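Side-chain contacts in rRNA adenine N-6-methyltransferase (Saccharopolyspora erythraea, PDB 6NVM), which uses S-adenosyl-L-methionine to dimethylate an adenine of 23S rRNA, lowering ribosome affinity for macrolide, lincosamide and streptogramin B antibiotics: residues 172-175 against 181-184; 186-189 against 193-196. One frame throughout, in Å; residues are numbered along the deposited sequence. Where two conformers were deposited one is given.

Interaction 1. Residues 172-175 against 181-184. With SO4 (sulfate ion), chain B.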
ATOM      1  N   ARG A 172       6.847   1.200  -7.671  1.00 31.89           N
ATOM      2  CA  ARG A 172       6.376   1.247  -9.052  1.00 35.64           C
ATOM      3  C   ARG A 172       5.540   0.018  -9.397  1.00 36.70           C
ATOM      4  O   ARG A 172       4.483   0.135 -10.028  1.00 36.11           O
ATOM      5  CB  ARG A 172       7.562   1.372 -10.007  1.00 45.10           C
ATOM      6  CG  ARG A 172       8.234   2.739 -10.005  1.00 57.94           C
ATOM      7  CD  ARG A 172       9.148   2.887 -11.210  1.00 74.08           C
ATOM      8  NE  ARG A 172       9.859   4.160 -11.227  1.00 90.31           N
ATOM      9  CZ  ARG A 172      10.741   4.508 -12.159  1.00106.38           C
ATOM     10  NH1 ARG A 172      11.023   3.680 -13.156  1.00112.20           N
ATOM     11  NH2 ARG A 172      11.344   5.688 -12.097  1.00112.14           N
ATOM     12  N   LYS A 173       5.996  -1.168  -8.995  1.00 42.79           N
ATOM     13  CA  LYS A 173       5.245  -2.380  -9.304  1.00 50.15           C
ATOM     14  C   LYS A 173       3.889  -2.376  -8.606  1.00 45.67           C
ATOM     15  O   LYS A 173       2.861  -2.692  -9.220  1.00 44.24           O
ATOM     16  CB  LYS A 173       6.050  -3.617  -8.907  1.00 63.51           C
ATOM     17  CG  LYS A 173       5.593  -4.884  -9.622  1.00 77.54           C
ATOM     18  CD  LYS A 173       6.241  -6.147  -9.059  1.00 86.25           C
ATOM     19  CE  LYS A 173       5.609  -6.568  -7.738  1.00 89.40           C
ATOM     20  NZ  LYS A 173       5.826  -8.013  -7.443  1.00 91.53           N
ATOM     21  N   ARG A 174       3.866  -2.013  -7.318  1.00 40.63           N
ATOM     22  CA  ARG A 174       2.633  -2.080  -6.541  1.00 35.95           C
ATOM     23  C   ARG A 174       1.630  -1.007  -6.940  1.00 35.95           C
ATOM     24  O   ARG A 174       0.448  -1.126  -6.601  1.00 37.94           O
ATOM     25  CB  ARG A 174       2.946  -1.961  -5.044  1.00 39.44           C
ATOM     26  CG  ARG A 174       3.794  -3.099  -4.477  1.00 44.40           C
ATOM     27  CD  ARG A 174       3.074  -4.444  -4.555  1.00 49.98           C
ATOM     28  NE  ARG A 174       3.862  -5.530  -3.963  1.00 57.06           N
ATOM     29  CZ  ARG A 174       3.677  -6.039  -2.746  1.00 63.05           C
ATOM     30  NH1 ARG A 174       2.718  -5.583  -1.948  1.00 61.40           N
ATOM     31  NH2 ARG A 174       4.458  -7.022  -2.317  1.00 67.93           N
ATOM     32  N   THR A 175       2.063   0.034  -7.646  1.00 34.20           N
ATOM     33  CA  THR A 175       1.173   1.089  -8.107  1.00 35.77           C
ATOM     34  C   THR A 175       0.991   1.090  -9.617  1.00 38.95           C
ATOM     35  O   THR A 175       0.295   1.967 -10.138  1.00 42.14           O
ATOM     36  CB  THR A 175       1.700   2.460  -7.668  1.00 33.30           C
ATOM     37  OG1 THR A 175       2.986   2.688  -8.265  1.00 34.33           O
ATOM     38  CG2 THR A 175       1.815   2.538  -6.145  1.00 32.24           C
ATOM     39  N   TRP A 181       1.691  -4.622 -13.252  1.00 46.00           N
ATOM     40  CA  TRP A 181       0.803  -4.614 -12.095  1.00 45.67           C
ATOM     41  C   TRP A 181       1.043  -5.828 -11.212  1.00 46.88           C
ATOM     42  O   TRP A 181       1.092  -6.964 -11.698  1.00 46.08           O
ATOM     43  CB  TRP A 181      -0.661  -4.579 -12.536  1.00 43.78           C
ATOM     44  CG  TRP A 181      -1.014  -3.297 -13.188  1.00 40.39           C
ATOM     45  CD1 TRP A 181      -0.979  -3.017 -14.523  1.00 40.73           C
ATOM     46  CD2 TRP A 181      -1.435  -2.100 -12.534  1.00 38.03           C
ATOM     47  NE1 TRP A 181      -1.360  -1.716 -14.740  1.00 42.36           N
ATOM     48  CE2 TRP A 181      -1.644  -1.130 -13.535  1.00 39.35           C
ATOM     49  CE3 TRP A 181      -1.657  -1.754 -11.200  1.00 37.31           C
ATOM     50  CZ2 TRP A 181      -2.071   0.159 -13.245  1.00 37.92           C
ATOM     51  CZ3 TRP A 181      -2.080  -0.467 -10.913  1.00 38.53           C
ATOM     52  CH2 TRP A 181      -2.280   0.473 -11.933  1.00 39.29           C
ATOM     53  N   SER A 182       1.179  -5.575  -9.916  1.00 51.51           N
ATOM     54  CA  SER A 182       1.262  -6.639  -8.928  1.00 51.50           C
ATOM     55  C   SER A 182      -0.073  -7.366  -8.815  1.00 46.12           C
ATOM     56  O   SER A 182      -1.142  -6.753  -8.872  1.00 42.91           O
ATOM     57  CB  SER A 182       1.652  -6.050  -7.573  1.00 55.69           C
ATOM     58  OG  SER A 182       1.430  -6.969  -6.519  1.00 59.95           O
ATOM     59  N   ARG A 183      -0.001  -8.686  -8.651  1.00 41.59           N
ATOM     60  CA  ARG A 183      -1.201  -9.481  -8.425  1.00 39.41           C
ATOM     61  C   ARG A 183      -1.957  -9.009  -7.188  1.00 35.55           C
ATOM     62  O   ARG A 183      -3.191  -8.933  -7.193  1.00 29.87           O
ATOM     63  CB  ARG A 183      -0.813 -10.952  -8.288  1.00 42.11           C
ATOM     64  CG  ARG A 183      -1.936 -11.901  -7.862  1.00 49.99           C
ATOM     65  CD  ARG A 183      -1.363 -13.282  -7.547  1.00 58.33           C
ATOM     66  NE  ARG A 183      -2.165 -14.035  -6.582  1.00 64.71           N
ATOM     67  CZ  ARG A 183      -2.136 -13.841  -5.265  1.00 69.61           C
ATOM     68  NH1 ARG A 183      -1.363 -12.898  -4.739  1.00 71.17           N
ATOM     69  NH2 ARG A 183      -2.898 -14.580  -4.465  1.00 70.61           N
ATOM     70  N   LEU A 184      -1.237  -8.715  -6.105  1.00 36.48           N
ATOM     71  CA  LEU A 184      -1.901  -8.263  -4.888  1.00 37.94           C
ATOM     72  C   LEU A 184      -2.631  -6.943  -5.116  1.00 31.13           C
ATOM     73  O   LEU A 184      -3.723  -6.730  -4.580  1.00 29.50           O
ATOM     74  CB  LEU A 184      -0.880  -8.129  -3.757  1.00 37.62           C
ATOM     75  CG  LEU A 184      -1.426  -7.711  -2.387  1.00 37.95           C
ATOM     76  CD1 LEU A 184      -2.409  -8.740  -1.843  1.00 37.22           C
ATOM     77  CD2 LEU A 184      -0.284  -7.506  -1.403  1.00 39.09           C
TER
HETATM   78  S   SO4 B 301       1.869 -10.727  -5.210  0.82 84.95           S
HETATM   79  O1  SO4 B 301       2.818 -11.624  -5.865  0.82 86.18           O
HETATM   80  O2  SO4 B 301       0.642 -11.458  -4.904  0.82 84.49           O
HETATM   81  O3  SO4 B 301       1.568  -9.609  -6.101  0.82 83.10           O
HETATM   82  O4  SO4 B 301       2.448 -10.218  -3.967  0.82 85.48           O

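Interaction 2. Residues 186-189 against 193-196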
ATOM      1  N   VAL A 186      -4.044  -5.925  -7.933  1.00 30.86           N
ATOM      2  CA  VAL A 186      -5.273  -6.226  -8.665  1.00 29.93           C
ATOM      3  C   VAL A 186      -6.299  -6.875  -7.742  1.00 29.95           C
ATOM      4  O   VAL A 186      -7.488  -6.530  -7.773  1.00 29.78           O
ATOM      5  CB  VAL A 186      -4.953  -7.117  -9.879  1.00 33.16           C
ATOM      6  CG1 VAL A 186      -6.234  -7.539 -10.605  1.00 31.80           C
ATOM      7  CG2 VAL A 186      -3.998  -6.400 -10.829  1.00 31.00           C
ATOM      8  N   MET A 187      -5.853  -7.822  -6.908  0.61 27.70           N
ATOM      9  CA  MET A 187      -6.761  -8.535  -6.014  0.61 30.70           C
ATOM     10  C   MET A 187      -7.440  -7.590  -5.029  0.61 29.89           C
ATOM     11  O   MET A 187      -8.623  -7.764  -4.710  0.61 29.83           O
ATOM     12  CB  MET A 187      -5.995  -9.617  -5.250  0.61 35.57           C
ATOM     13  CG  MET A 187      -5.503 -10.769  -6.113  0.61 41.91           C
ATOM     14  SD  MET A 187      -6.753 -12.049  -6.351  0.61 47.57           S
ATOM     15  CE  MET A 187      -6.820 -12.784  -4.721  0.61 50.93           C
ATOM     16  N   THR A 188      -6.706  -6.605  -4.513  1.00 30.03           N
ATOM     17  CA  THR A 188      -7.219  -5.712  -3.480  1.00 29.50           C
ATOM     18  C   THR A 188      -7.790  -4.413  -4.035  1.00 28.46           C
ATOM     19  O   THR A 188      -8.343  -3.620  -3.265  1.00 27.64           O
ATOM     20  CB  THR A 188      -6.114  -5.376  -2.465  1.00 28.42           C
ATOM     21  OG1 THR A 188      -5.038  -4.701  -3.123  1.00 31.76           O
ATOM     22  CG2 THR A 188      -5.591  -6.639  -1.800  1.00 28.70           C
ATOM     23  N   TRP A 189      -7.681  -4.184  -5.341  1.00 29.90           N
ATOM     24  CA  TRP A 189      -8.182  -2.950  -5.940  1.00 30.42           C
ATOM     25  C   TRP A 189      -9.637  -2.655  -5.604  1.00 29.56           C
ATOM     26  O   TRP A 189      -9.979  -1.468  -5.460  1.00 27.73           O
ATOM     27  CB  TRP A 189      -7.996  -3.026  -7.462  1.00 30.29           C
ATOM     28  CG  TRP A 189      -8.149  -1.716  -8.155  1.00 32.85           C
ATOM     29  CD1 TRP A 189      -9.246  -1.263  -8.831  1.00 35.53           C
ATOM     30  CD2 TRP A 189      -7.169  -0.678  -8.241  1.00 35.12           C
ATOM     31  NE1 TRP A 189      -9.006  -0.006  -9.333  1.00 38.50           N
ATOM     32  CE2 TRP A 189      -7.737   0.375  -8.985  1.00 38.77           C
ATOM     33  CE3 TRP A 189      -5.864  -0.539  -7.764  1.00 37.49           C
ATOM     34  CZ2 TRP A 189      -7.042   1.549  -9.267  1.00 42.38           C
ATOM     35  CZ3 TRP A 189      -5.176   0.631  -8.042  1.00 40.50           C
ATOM     36  CH2 TRP A 189      -5.765   1.656  -8.788  1.00 42.19           C
ATOM     37  N   GLU A 193      -7.265   1.780  -3.030  1.00 29.96           N
ATOM     38  CA  GLU A 193      -6.525   2.510  -4.050  1.00 31.42           C
ATOM     39  C   GLU A 193      -5.034   2.419  -3.732  1.00 28.94           C
ATOM     40  O   GLU A 193      -4.632   2.459  -2.565  1.00 30.94           O
ATOM     41  CB  GLU A 193      -6.975   3.975  -4.107  1.00 33.60           C
ATOM     42  CG  GLU A 193      -8.484   4.171  -4.253  1.00 36.84           C
ATOM     43  CD  GLU A 193      -8.921   5.626  -4.083  1.00 46.68           C
ATOM     44  OE1 GLU A 193      -8.095   6.464  -3.673  1.00 45.27           O
ATOM     45  OE2 GLU A 193     -10.100   5.930  -4.362  1.00 50.87           O
ATOM     46  N   TRP A 194      -4.220   2.244  -4.772  1.00 31.31           N
ATOM     47  CA  TRP A 194      -2.765   2.214  -4.659  1.00 30.63           C
ATOM     48  C   TRP A 194      -2.231   3.365  -5.498  1.00 35.51           C
ATOM     49  O   TRP A 194      -2.487   3.422  -6.704  1.00 34.95           O
ATOM     50  CB  TRP A 194      -2.177   0.887  -5.155  1.00 29.17           C
ATOM     51  CG  TRP A 194      -2.631  -0.362  -4.427  1.00 29.41           C
ATOM     52  CD1 TRP A 194      -3.899  -0.862  -4.361  1.00 31.41           C
ATOM     53  CD2 TRP A 194      -1.801  -1.282  -3.707  1.00 33.56           C
ATOM     54  NE1 TRP A 194      -3.913  -2.029  -3.628  1.00 30.47           N
ATOM     55  CE2 TRP A 194      -2.637  -2.307  -3.217  1.00 33.58           C
ATOM     56  CE3 TRP A 194      -0.432  -1.334  -3.421  1.00 35.12           C
ATOM     57  CZ2 TRP A 194      -2.149  -3.369  -2.458  1.00 35.14           C
ATOM     58  CZ3 TRP A 194       0.051  -2.384  -2.661  1.00 35.86           C
ATOM     59  CH2 TRP A 194      -0.806  -3.389  -2.189  1.00 37.25           C
ATOM     60  N   GLU A 195      -1.478   4.266  -4.872  0.59 32.51           N
ATOM     61  CA  GLU A 195      -1.080   5.506  -5.523  0.59 33.45           C
ATOM     62  C   GLU A 195       0.422   5.717  -5.389  0.59 32.39           C
ATOM     63  O   GLU A 195       0.979   5.579  -4.295  0.59 31.44           O
ATOM     64  CB  GLU A 195      -1.857   6.690  -4.930  0.59 35.57           C
ATOM     65  CG  GLU A 195      -3.373   6.576  -5.127  0.59 39.54           C
ATOM     66  CD  GLU A 195      -4.168   7.645  -4.386  0.59 48.25           C
ATOM     67  OE1 GLU A 195      -3.573   8.401  -3.590  0.59 50.14           O
ATOM     68  OE2 GLU A 195      -5.398   7.722  -4.601  0.59 48.88           O
ATOM     69  N   PHE A 196       1.073   6.033  -6.509  1.00 32.40           N
ATOM     70  CA  PHE A 196       2.482   6.406  -6.520  1.00 34.31           C
ATOM     71  C   PHE A 196       2.570   7.914  -6.321  1.00 34.65           C
ATOM     72  O   PHE A 196       1.995   8.681  -7.104  1.00 35.12           O
ATOM     73  CB  PHE A 196       3.138   5.994  -7.837  1.00 38.29           C
ATOM     74  CG  PHE A 196       4.610   6.292  -7.906  1.00 39.37           C
ATOM     75  CD1 PHE A 196       5.537   5.350  -7.500  1.00 38.82           C
ATOM     76  CD2 PHE A 196       5.065   7.511  -8.382  1.00 42.80           C
ATOM     77  CE1 PHE A 196       6.886   5.615  -7.565  1.00 40.46           C
ATOM     78  CE2 PHE A 196       6.416   7.781  -8.445  1.00 41.04           C
ATOM     79  CZ  PHE A 196       7.327   6.833  -8.038  1.00 40.54           C
TER

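Interaction 1. Residues 172-175 against 181-184
Two successive turns in the R174 side chain, the second at chi2 -64°, bend it round to S182, while a chi1 of 166° swings the S182 hydroxyl away from its backbone N. CD of R174 then rests 3.6 Å from OG of S182. Further out, the arginine crosses the L184 side chain at a slant, NH1 lying 3.6 Å from the methyl CD2, and one face of the guanidinium looks toward sulfate atom O4. Its NE is buried here and has no polar partner in the model. The one hydrogen bond between the segments is weak, from N of S182 to O of K173 at 3.4 Å. W181 starts pointing away from the helix, but its ring comes back beside T175, CH2 lying obliquely 3.5 Å from O of T175. The sulfate, probably from the crystallisation liquor, is gripped at a single oxygen by two donors: O3 accepts from OG of S182 at 2.7 Å and from N of L184 at 2.9 Å, the latter bond fairly straight at 161°. R183, extended from CG to NE, brings its guanidinium edge to another oxygen, O2, and its NH2 forms a salt bridge with E239. With S182 at the N-cap of helix 183-188, the arrangement is that of an anion bound at a helix N-terminus, where the helix dipole would favour negative charge.

Interaction 2. Residues 186-189 against 193-196
T188 approaches the indole of W194 at its edge, close to the ring plane, whereas W189 meets the same indole obliquely and has the cation of R221 as a cation-pi partner. The contact belongs to the beta-alpha-beta crossover of a class I-like methyltransferase fold: helix 183-188 has just ended, and the chain turns back into strand 192-200, the outermost strand at this side of the seven-stranded sheet. The two tryptophans run past each other in opposite directions. Theirs is an apolar meeting of CE3 of W189 with CD1 of W194 at 3.9 Å, the approach oblique. M216 and L218 of the neighbouring strand and R174 of helix 168-175 also border W194, so its ring is wedged between helices and sheet, while W189 packs on P282 and L286 of helix 282-292. The backbone N of W194 is buried without a polar partner in the model, and CZ3 of W189 lies obliquely 3.8 Å from this N. The polar link comes from T188. Its chi1 of 62° places OG1 where it can also bond O of L184, one turn back in the helix; because that carbonyl can only accept, the hydroxyl probably donates to it while accepting the N-H of the indole. NE1 of W194 donates to OG1 of T188 over 2.9 Å, a bent bond of 133°, with the oxygen 16° out of the ring plane and only 3.3 Å from CZ2 of W194.

In the fold
Helix 183-188 serves both contacts: its N-terminal end is used in interaction 1 and its C-terminal end in interaction 2, so that it is set against helix 168-175 first and against edge strand 192-200 afterwards. Both are partly buried, and their centres lie about 7 Å apart. Interaction 1 runs from a buried arginine out to the exposed R183 and an anion; between its segments it is packing and one weak backbone bond, and charge gathers at the bound sulfate and R183. Interaction 2 relies on aromatic packing with one indole hydrogen bond. They meet where O of R174 packs 3.3 Å from CE3 of W194, a carbonyl that T185 also binds through its hydroxyl.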